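Probable transcriptional regulator phnF (Escherichia coli, PDB 2FA1) is probably a GntR/HutC-family transcriptional regulator, encoded in an operon for alkylphosphonate uptake and C-P lyase, and represented here by its C-terminal effector-binding UTRA domain. Local coordinates at residues L40-T53 and L64-L78. Residues are numbered along the deposited sequence; the frame is centred on the assembly and turned at random.
Sequences LGITEGENVIHLRT and LIDHYFADLTLWPTL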
ATOM      1  N   LEU A  40      -0.867  18.898   8.402  1.00 18.03           N
ATOM      2  CA  LEU A  40      -0.891  19.133   9.869  1.00 17.81           C
ATOM      3  C   LEU A  40      -2.005  20.109  10.204  1.00 21.66           C
ATOM      4  O   LEU A  40      -2.266  20.340  11.382  1.00 24.16           O
ATOM      5  CB  LEU A  40       0.429  19.770  10.315  1.00 16.47           C
ATOM      6  CG  LEU A  40       1.500  18.631  10.409  1.00 14.82           C
ATOM      7  CD1 LEU A  40       2.838  19.302  10.702  1.00 17.90           C
ATOM      8  CD2 LEU A  40       1.166  17.575  11.333  1.00 16.54           C
ATOM      9  N   GLY A  41      -2.633  20.653   9.168  1.00 23.88           N
ATOM     10  CA  GLY A  41      -3.699  21.676   9.365  1.00 23.76           C
ATOM     11  C   GLY A  41      -3.219  22.930  10.077  1.00 24.46           C
ATOM     12  O   GLY A  41      -3.970  23.450  10.959  1.00 24.92           O
ATOM     13  N   ILE A  42      -2.045  23.441   9.679  1.00 21.07           N
ATOM     14  CA  ILE A  42      -1.399  24.655  10.169  1.00 21.76           C
ATOM     15  C   ILE A  42      -1.098  25.615   9.036  1.00 23.37           C
ATOM     16  O   ILE A  42      -1.322  25.305   7.874  1.00 25.19           O
ATOM     17  CB  ILE A  42      -0.097  24.363  11.019  1.00 20.37           C
ATOM     18  CG1 ILE A  42       0.966  23.605  10.132  1.00 18.97           C
ATOM     19  CG2 ILE A  42      -0.468  23.497  12.250  1.00 19.88           C
ATOM     20  CD1 ILE A  42       2.387  23.656  10.667  1.00 21.82           C
ATOM     21  N   THR A  43      -0.553  26.788   9.349  1.00 25.32           N
ATOM     22  CA  THR A  43      -0.265  27.772   8.333  1.00 26.50           C
ATOM     23  C   THR A  43       1.078  27.488   7.716  1.00 27.33           C
ATOM     24  O   THR A  43       2.048  27.243   8.446  1.00 27.73           O
ATOM     25  CB  THR A  43      -0.286  29.219   8.949  1.00 26.89           C
ATOM     26  OG1 THR A  43      -1.528  29.413   9.628  1.00 31.04           O
ATOM     27  CG2 THR A  43      -0.161  30.266   7.863  1.00 29.48           C
ATOM     28  N   GLU A  44       1.139  27.523   6.377  1.00 27.66           N
ATOM     29  CA  GLU A  44       2.433  27.412   5.702  1.00 29.35           C
ATOM     30  C   GLU A  44       3.437  28.384   6.281  1.00 28.29           C
ATOM     31  O   GLU A  44       3.101  29.558   6.492  1.00 30.07           O
ATOM     32  CB  GLU A  44       2.282  27.665   4.200  1.00 29.96           C
ATOM     33  CG  GLU A  44       3.612  27.758   3.502  1.00 33.45           C
ATOM     34  CD  GLU A  44       3.474  27.582   2.010  1.00 40.77           C
ATOM     35  OE1 GLU A  44       2.320  27.383   1.564  1.00 42.91           O
ATOM     36  OE2 GLU A  44       4.518  27.650   1.302  1.00 44.49           O
ATOM     37  N   GLY A  45       4.667  27.939   6.552  1.00 26.35           N
ATOM     38  CA  GLY A  45       5.677  28.778   7.147  1.00 23.55           C
ATOM     39  C   GLY A  45       5.903  28.729   8.685  1.00 23.63           C
ATOM     40  O   GLY A  45       6.985  29.107   9.192  1.00 23.13           O
ATOM     41  N   GLU A  46       4.895  28.316   9.453  0.50 22.72           N
ATOM     42  CA  GLU A  46       5.133  28.210  10.898  0.50 21.62           C
ATOM     43  C   GLU A  46       5.935  26.941  11.138  0.50 20.27           C
ATOM     44  O   GLU A  46       5.704  25.939  10.423  0.50 19.18           O
ATOM     45  CB  GLU A  46       3.847  28.149  11.738  0.50 22.82           C
ATOM     46  CG  GLU A  46       2.949  29.435  11.719  0.50 25.03           C
ATOM     47  CD  GLU A  46       3.691  30.739  12.020  0.50 30.75           C
ATOM     48  OE1 GLU A  46       4.358  30.827  13.064  0.50 30.74           O
ATOM     49  OE2 GLU A  46       3.590  31.694  11.203  0.50 32.49           O
ATOM     50  N   ASN A  47       6.761  26.994  12.187  1.00 19.93           N
ATOM     51  CA  ASN A  47       7.789  25.976  12.515  1.00 19.68           C
ATOM     52  C   ASN A  47       7.063  24.691  12.826  1.00 17.56           C
ATOM     53  O   ASN A  47       6.060  24.706  13.437  1.00 17.10           O
ATOM     54  CB  ASN A  47       8.730  26.354  13.677  1.00 20.82           C
ATOM     55  CG  ASN A  47       9.874  27.292  13.219  1.00 27.06           C
ATOM     56  OD1 ASN A  47      10.118  27.391  12.027  1.00 25.85           O
ATOM     57  ND2 ASN A  47      10.616  27.878  14.151  1.00 31.33           N
ATOM     58  N   VAL A  48       7.714  23.589  12.490  1.00 16.42           N
ATOM     59  CA  VAL A  48       7.298  22.241  12.924  1.00 15.05           C
ATOM     60  C   VAL A  48       8.630  21.560  13.343  1.00 14.63           C
ATOM     61  O   VAL A  48       9.697  22.096  13.116  1.00 14.28           O
ATOM     62  CB  VAL A  48       6.679  21.460  11.704  1.00 15.46           C
ATOM     63  CG1 VAL A  48       5.261  22.093  11.241  1.00 16.18           C
ATOM     64  CG2 VAL A  48       7.676  21.313  10.507  1.00 15.98           C
ATOM     65  N   ILE A  49       8.530  20.400  14.022  1.00 12.28           N
ATOM     66  CA  ILE A  49       9.714  19.623  14.372  1.00 10.35           C
ATOM     67  C   ILE A  49       9.817  18.640  13.205  1.00 11.52           C
ATOM     68  O   ILE A  49       8.873  17.937  12.920  1.00 12.34           O
ATOM     69  CB  ILE A  49       9.484  18.877  15.700  1.00 12.21           C
ATOM     70  CG1 ILE A  49       9.384  19.882  16.880  1.00 11.32           C
ATOM     71  CG2 ILE A  49      10.650  17.878  15.918  1.00 14.01           C
ATOM     72  CD1 ILE A  49       8.831  19.148  18.173  1.00 12.51           C
ATOM     73  N   HIS A  50      10.982  18.617  12.579  1.00 11.55           N
ATOM     74  CA  HIS A  50      11.215  17.649  11.496  1.00 10.66           C
ATOM     75  C   HIS A  50      12.305  16.693  11.966  1.00 12.08           C
ATOM     76  O   HIS A  50      13.419  17.135  12.294  1.00 11.13           O
ATOM     77  CB  HIS A  50      11.762  18.479  10.341  1.00 13.62           C
ATOM     78  CG  HIS A  50      12.177  17.642   9.177  1.00 13.00           C
ATOM     79  ND1 HIS A  50      13.094  18.068   8.247  1.00 18.28           N
ATOM     80  CD2 HIS A  50      11.789  16.398   8.790  1.00 15.03           C
ATOM     81  CE1 HIS A  50      13.267  17.116   7.342  1.00 16.20           C
ATOM     82  NE2 HIS A  50      12.426  16.137   7.603  1.00 15.44           N
ATOM     83  N   LEU A  51      11.948  15.390  11.959  1.00 10.05           N
ATOM     84  CA  LEU A  51      12.927  14.309  12.232  1.00 10.50           C
ATOM     85  C   LEU A  51      13.015  13.509  10.959  1.00 11.25           C
ATOM     86  O   LEU A  51      11.962  13.152  10.399  1.00 11.65           O
ATOM     87  CB  LEU A  51      12.370  13.388  13.318  1.00 12.61           C
ATOM     88  CG  LEU A  51      13.099  13.666  14.616  1.00 17.26           C
ATOM     89  CD1 LEU A  51      12.563  15.052  15.079  1.00 20.75           C
ATOM     90  CD2 LEU A  51      12.812  12.653  15.665  1.00 16.98           C
ATOM     91  N   ARG A  52      14.241  13.122  10.564  1.00  9.89           N
ATOM     92  CA  ARG A  52      14.347  12.213   9.425  1.00 10.54           C
ATOM     93  C   ARG A  52      15.025  10.946   9.913  1.00  9.93           C
ATOM     94  O   ARG A  52      16.045  11.010  10.663  1.00 11.91           O
ATOM     95  CB  ARG A  52      15.167  12.909   8.365  1.00 10.31           C
ATOM     96  CG  ARG A  52      15.448  11.931   7.116  1.00 12.73           C
ATOM     97  CD  ARG A  52      16.338  12.706   6.151  1.00 16.87           C
ATOM     98  NE  ARG A  52      15.527  13.810   5.549  1.00 15.88           N
ATOM     99  CZ  ARG A  52      15.984  14.996   5.127  1.00 21.15           C
ATOM    100  NH1 ARG A  52      17.286  15.370   5.235  1.00 22.00           N
ATOM    101  NH2 ARG A  52      15.104  15.877   4.617  1.00 25.19           N
ATOM    102  N   THR A  53      14.513   9.786   9.521  1.00  9.69           N
ATOM    103  CA  THR A  53      15.151   8.509   9.967  1.00 10.95           C
ATOM    104  C   THR A  53      15.452   7.703   8.722  1.00  9.81           C
ATOM    105  O   THR A  53      14.877   7.897   7.644  1.00  9.85           O
ATOM    106  CB  THR A  53      14.207   7.669  10.859  1.00 12.47           C
ATOM    107  OG1 THR A  53      12.959   7.382  10.176  1.00 14.57           O
ATOM    108  CG2 THR A  53      13.785   8.498  12.211  1.00 12.39           C
ATOM    109  N   LEU A  64      13.555   5.549   4.010  1.00 12.24           N
ATOM    110  CA  LEU A  64      13.836   6.858   4.561  1.00 12.16           C
ATOM    111  C   LEU A  64      12.464   7.410   4.996  1.00 12.31           C
ATOM    112  O   LEU A  64      11.538   7.270   4.238  1.00 13.86           O
ATOM    113  CB  LEU A  64      14.262   7.737   3.394  1.00 13.92           C
ATOM    114  CG  LEU A  64      14.400   9.220   3.727  1.00 19.18           C
ATOM    115  CD1 LEU A  64      15.741   9.272   4.521  1.00 21.65           C
ATOM    116  CD2 LEU A  64      14.451  10.036   2.407  1.00 27.83           C
ATOM    117  N   ILE A  65      12.350   8.007   6.188  1.00  9.48           N
ATOM    118  CA  ILE A  65      11.037   8.613   6.579  1.00  9.86           C
ATOM    119  C   ILE A  65      11.309  10.026   7.094  1.00 11.60           C
ATOM    120  O   ILE A  65      12.219  10.222   7.911  1.00 12.36           O
ATOM    121  CB  ILE A  65      10.410   7.796   7.702  1.00 11.89           C
ATOM    122  CG1 ILE A  65      10.331   6.291   7.337  1.00 13.52           C
ATOM    123  CG2 ILE A  65       8.956   8.301   8.066  1.00 12.59           C
ATOM    124  CD1 ILE A  65       9.697   5.376   8.404  1.00 16.81           C
ATOM    125  N   ASP A  66      10.486  10.976   6.640  1.00 10.53           N
ATOM    126  CA  ASP A  66      10.480  12.336   7.146  1.00 10.24           C
ATOM    127  C   ASP A  66       9.287  12.445   8.051  1.00 10.60           C
ATOM    128  O   ASP A  66       8.189  12.153   7.588  1.00 12.22           O
ATOM    129  CB  ASP A  66      10.439  13.313   5.992  1.00 11.90           C
ATOM    130  CG  ASP A  66      11.825  13.431   5.340  1.00 14.04           C
ATOM    131  OD1 ASP A  66      12.766  13.920   5.968  1.00 13.30           O
ATOM    132  OD2 ASP A  66      11.967  12.991   4.191  1.00 22.45           O
ATOM    133  N   HIS A  67       9.481  12.823   9.298  1.00  9.78           N
ATOM    134  CA  HIS A  67       8.349  12.885  10.264  1.00 11.38           C
ATOM    135  C   HIS A  67       8.225  14.394  10.676  1.00 11.90           C
ATOM    136  O   HIS A  67       9.216  15.016  11.016  1.00 12.04           O
ATOM    137  CB  HIS A  67       8.780  12.223  11.549  1.00 12.38           C
ATOM    138  CG  HIS A  67       9.160  10.802  11.389  1.00 15.16           C
ATOM    139  ND1 HIS A  67       8.300   9.754  11.634  1.00 18.53           N
ATOM    140  CD2 HIS A  67      10.365  10.270  11.134  1.00 15.95           C
ATOM    141  CE1 HIS A  67       8.963   8.611  11.440  1.00 15.92           C
ATOM    142  NE2 HIS A  67      10.214   8.894  11.148  1.00 17.33           N
ATOM    143  N   TYR A  68       6.988  14.933  10.701  1.00 10.56           N
ATOM    144  CA  TYR A  68       6.877  16.394  10.890  1.00 11.06           C
ATOM    145  C   TYR A  68       5.803  16.481  12.017  1.00 10.64           C
ATOM    146  O   TYR A  68       4.683  15.856  11.910  1.00 12.62           O
ATOM    147  CB  TYR A  68       6.262  17.031   9.667  1.00 13.19           C
ATOM    148  CG  TYR A  68       7.157  16.941   8.452  1.00 12.29           C
ATOM    149  CD1 TYR A  68       8.202  17.795   8.291  1.00 15.77           C
ATOM    150  CD2 TYR A  68       6.909  15.949   7.478  1.00 12.38           C
ATOM    151  CE1 TYR A  68       9.020  17.703   7.177  1.00 15.88           C
ATOM    152  CE2 TYR A  68       7.752  15.867   6.310  1.00 10.76           C
ATOM    153  CZ  TYR A  68       8.792  16.747   6.204  1.00 12.89           C
ATOM    154  OH  TYR A  68       9.639  16.643   5.071  1.00 16.93           O
ATOM    155  N   PHE A  69       6.187  17.085  13.140  1.00 11.43           N
ATOM    156  CA  PHE A  69       5.274  17.178  14.301  1.00 12.42           C
ATOM    157  C   PHE A  69       4.838  18.623  14.488  1.00 12.17           C
ATOM    158  O   PHE A  69       5.651  19.507  14.407  1.00 13.04           O
ATOM    159  CB  PHE A  69       5.994  16.736  15.583  1.00 11.53           C
ATOM    160  CG  PHE A  69       6.426  15.313  15.560  1.00 12.55           C
ATOM    161  CD1 PHE A  69       5.572  14.353  16.156  1.00 15.59           C
ATOM    162  CD2 PHE A  69       7.604  14.923  14.944  1.00 13.95           C
ATOM    163  CE1 PHE A  69       5.963  12.987  16.144  1.00 14.49           C
ATOM    164  CE2 PHE A  69       8.003  13.570  14.941  1.00 14.16           C
ATOM    165  CZ  PHE A  69       7.197  12.610  15.482  1.00 12.74           C
ATOM    166  N   ALA A  70       3.566  18.846  14.765  1.00 11.43           N
ATOM    167  CA  ALA A  70       3.075  20.262  14.966  1.00 14.08           C
ATOM    168  C   ALA A  70       3.318  20.813  16.365  1.00 14.04           C
ATOM    169  O   ALA A  70       3.334  22.038  16.502  1.00 14.49           O
ATOM    170  CB  ALA A  70       1.495  20.330  14.719  1.00 13.82           C
ATOM    171  N   ASP A  71       3.421  19.932  17.392  1.00 14.39           N
ATOM    172  CA  ASP A  71       3.485  20.421  18.756  1.00 13.25           C
ATOM    173  C   ASP A  71       4.911  20.678  19.158  1.00 13.22           C
ATOM    174  O   ASP A  71       5.669  19.707  19.472  1.00 12.48           O
ATOM    175  CB  ASP A  71       2.822  19.424  19.671  1.00 12.96           C
ATOM    176  CG  ASP A  71       2.677  19.954  21.093  1.00 17.96           C
ATOM    177  OD1 ASP A  71       3.433  20.892  21.465  1.00 15.57           O
ATOM    178  OD2 ASP A  71       1.827  19.372  21.830  1.00 22.19           O
ATOM    179  N   LEU A  72       5.286  21.994  19.171  1.00 10.67           N
ATOM    180  CA  LEU A  72       6.693  22.322  19.438  1.00 12.00           C
ATOM    181  C   LEU A  72       7.134  21.979  20.847  1.00 11.60           C
ATOM    182  O   LEU A  72       8.365  21.973  21.111  1.00 12.92           O
ATOM    183  CB  LEU A  72       7.057  23.766  19.109  1.00 11.63           C
ATOM    184  CG  LEU A  72       6.574  24.138  17.698  1.00 12.60           C
ATOM    185  CD1 LEU A  72       7.056  25.534  17.376  1.00 15.13           C
ATOM    186  CD2 LEU A  72       7.266  23.136  16.692  1.00 15.93           C
ATOM    187  N   THR A  73       6.149  21.774  21.712  1.00 12.98           N
ATOM    188  CA  THR A  73       6.481  21.401  23.078  1.00 15.07           C
ATOM    189  C   THR A  73       7.009  19.992  23.151  1.00 14.13           C
ATOM    190  O   THR A  73       7.507  19.551  24.220  1.00 15.32           O
ATOM    191  CB  THR A  73       5.360  21.486  24.098  1.00 14.78           C
ATOM    192  OG1 THR A  73       4.309  20.558  23.887  1.00 15.37           O
ATOM    193  CG2 THR A  73       4.871  22.983  24.162  1.00 19.04           C
ATOM    194  N   LEU A  74       6.888  19.273  22.026  1.00 12.50           N
ATOM    195  CA  LEU A  74       7.628  17.985  22.048  1.00 13.90           C
ATOM    196  C   LEU A  74       9.125  18.089  21.800  1.00 14.01           C
ATOM    197  O   LEU A  74       9.829  17.087  21.835  1.00 13.05           O
ATOM    198  CB  LEU A  74       7.021  17.000  21.024  1.00 15.25           C
ATOM    199  CG  LEU A  74       5.535  16.620  21.121  1.00 11.89           C
ATOM    200  CD1 LEU A  74       5.100  15.788  19.959  1.00 15.19           C
ATOM    201  CD2 LEU A  74       5.409  15.722  22.410  1.00 19.14           C
ATOM    202  N   TRP A  75       9.638  19.293  21.544  1.00 11.53           N
ATOM    203  CA  TRP A  75      11.022  19.419  21.209  1.00 13.24           C
ATOM    204  C   TRP A  75      12.037  18.881  22.252  1.00 12.59           C
ATOM    205  O   TRP A  75      13.040  18.299  21.835  1.00 14.02           O
ATOM    206  CB  TRP A  75      11.247  20.893  20.751  1.00 14.87           C
ATOM    207  CG  TRP A  75      12.620  21.219  20.305  1.00 13.03           C
ATOM    208  CD1 TRP A  75      13.415  22.211  20.803  1.00 15.26           C
ATOM    209  CD2 TRP A  75      13.369  20.581  19.245  1.00 15.22           C
ATOM    210  NE1 TRP A  75      14.655  22.242  20.141  1.00 16.27           N
ATOM    211  CE2 TRP A  75      14.634  21.248  19.169  1.00 19.12           C
ATOM    212  CE3 TRP A  75      13.098  19.493  18.371  1.00 15.90           C
ATOM    213  CZ2 TRP A  75      15.612  20.874  18.230  1.00 17.78           C
ATOM    214  CZ3 TRP A  75      14.079  19.105  17.414  1.00 17.04           C
ATOM    215  CH2 TRP A  75      15.331  19.799  17.357  1.00 18.69           C
ATOM    216  N   PRO A  76      11.830  19.137  23.576  1.00 14.25           N
ATOM    217  CA  PRO A  76      12.751  18.551  24.573  1.00 14.72           C
ATOM    218  C   PRO A  76      12.892  17.007  24.404  1.00 15.81           C
ATOM    219  O   PRO A  76      14.002  16.454  24.524  1.00 16.58           O
ATOM    220  CB  PRO A  76      12.060  18.924  25.929  1.00 15.34           C
ATOM    221  CG  PRO A  76      11.466  20.296  25.567  1.00 16.78           C
ATOM    222  CD  PRO A  76      10.801  19.974  24.264  1.00 15.64           C
ATOM    223  N   THR A  77      11.781  16.370  23.994  1.00 13.70           N
ATOM    224  CA  THR A  77      11.818  14.932  23.839  1.00 12.71           C
ATOM    225  C   THR A  77      12.421  14.541  22.527  1.00 12.73           C
ATOM    226  O   THR A  77      13.354  13.734  22.459  1.00 12.62           O
ATOM    227  CB  THR A  77      10.403  14.374  23.964  1.00 10.86           C
ATOM    228  OG1 THR A  77       9.950  14.593  25.306  1.00 13.22           O
ATOM    229  CG2 THR A  77      10.351  12.795  23.618  1.00 14.89           C
ATOM    230  N   LEU A  78      11.866  15.081  21.439  1.00 10.95           N
ATOM    231  CA  LEU A  78      12.265  14.609  20.095  1.00 11.99           C
ATOM    232  C   LEU A  78      13.721  14.915  19.728  1.00 12.00           C
ATOM    233  O   LEU A  78      14.378  14.182  18.933  1.00 15.02           O
ATOM    234  CB  LEU A  78      11.266  15.125  19.053  1.00 11.03           C
ATOM    235  CG  LEU A  78       9.890  14.529  19.178  1.00 13.05           C
ATOM    236  CD1 LEU A  78       8.969  15.216  18.185  1.00 18.26           C
ATOM    237  CD2 LEU A  78       9.838  12.935  19.042  1.00 14.72           C
TER
HETATM  238  O   HOH W   1       3.555  23.646  14.233  1.00 19.97           O
HETATM  239  O   HOH W   2      12.568  16.606   3.751  1.00 33.45           O
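I49, L51 and T53 pair with F69, H67 and I65 as antiparallel hydrogen-bonded pairs, each closed by two backbone bonds. Between them H50-Y68 and R52-D66 form non-hydrogen-bonded pairs, and the axes of strands 47-53 and 64-69 approach to 4.6 Å at 153°, the geometry of a twisted beta hairpin. Just beyond the pairing, a water donates to both N47 O and A70 O.

On the H50-R52 face, D66 OD1 accepts two strong bonds. H50 NE2 meets it at 2.8 Å on the anti side but well out of the carboxylate plane, although OD1 itself lies nearly in the imidazole plane, whereas R52 NE, also 2.8 Å from OD1, donates to the syn lone pair of that oxygen in a salt bridge. The bend of R52 at chi3 (-69°) brings the guanidinium edge, with NE, to D66 OD1, and R52 NH2 adds a weak bond to the same oxygen. Y68 lies alongside H50, its ring almost parallel (15°) but slid so that CE1 sits over the rim of the imidazole, 3.5 Å from H50 CD2. A second water links R52 NH2 with Y68 OH.

The other face is largely apolar. I49 fits against the 3-10 and helical turns 72-78: its CG2, anti to the backbone N, lies 3.8 Å from W75 CE3 and also touches L78 CD1, while I49 CD1 packs 4.0 Å from L74 CB. Nearer the far end, T53 OG1 and H67 NE2 share a hydrogen bond (3.3 Å), and H67 ND1 is bonded to E143.

Within the six-stranded antiparallel sheet of the UTRA domain, this hairpin lies between strand 23-31, beside 47-57, and strand 143-150, beside 60-69; L86 of helix 86-94 touches L51 and H67.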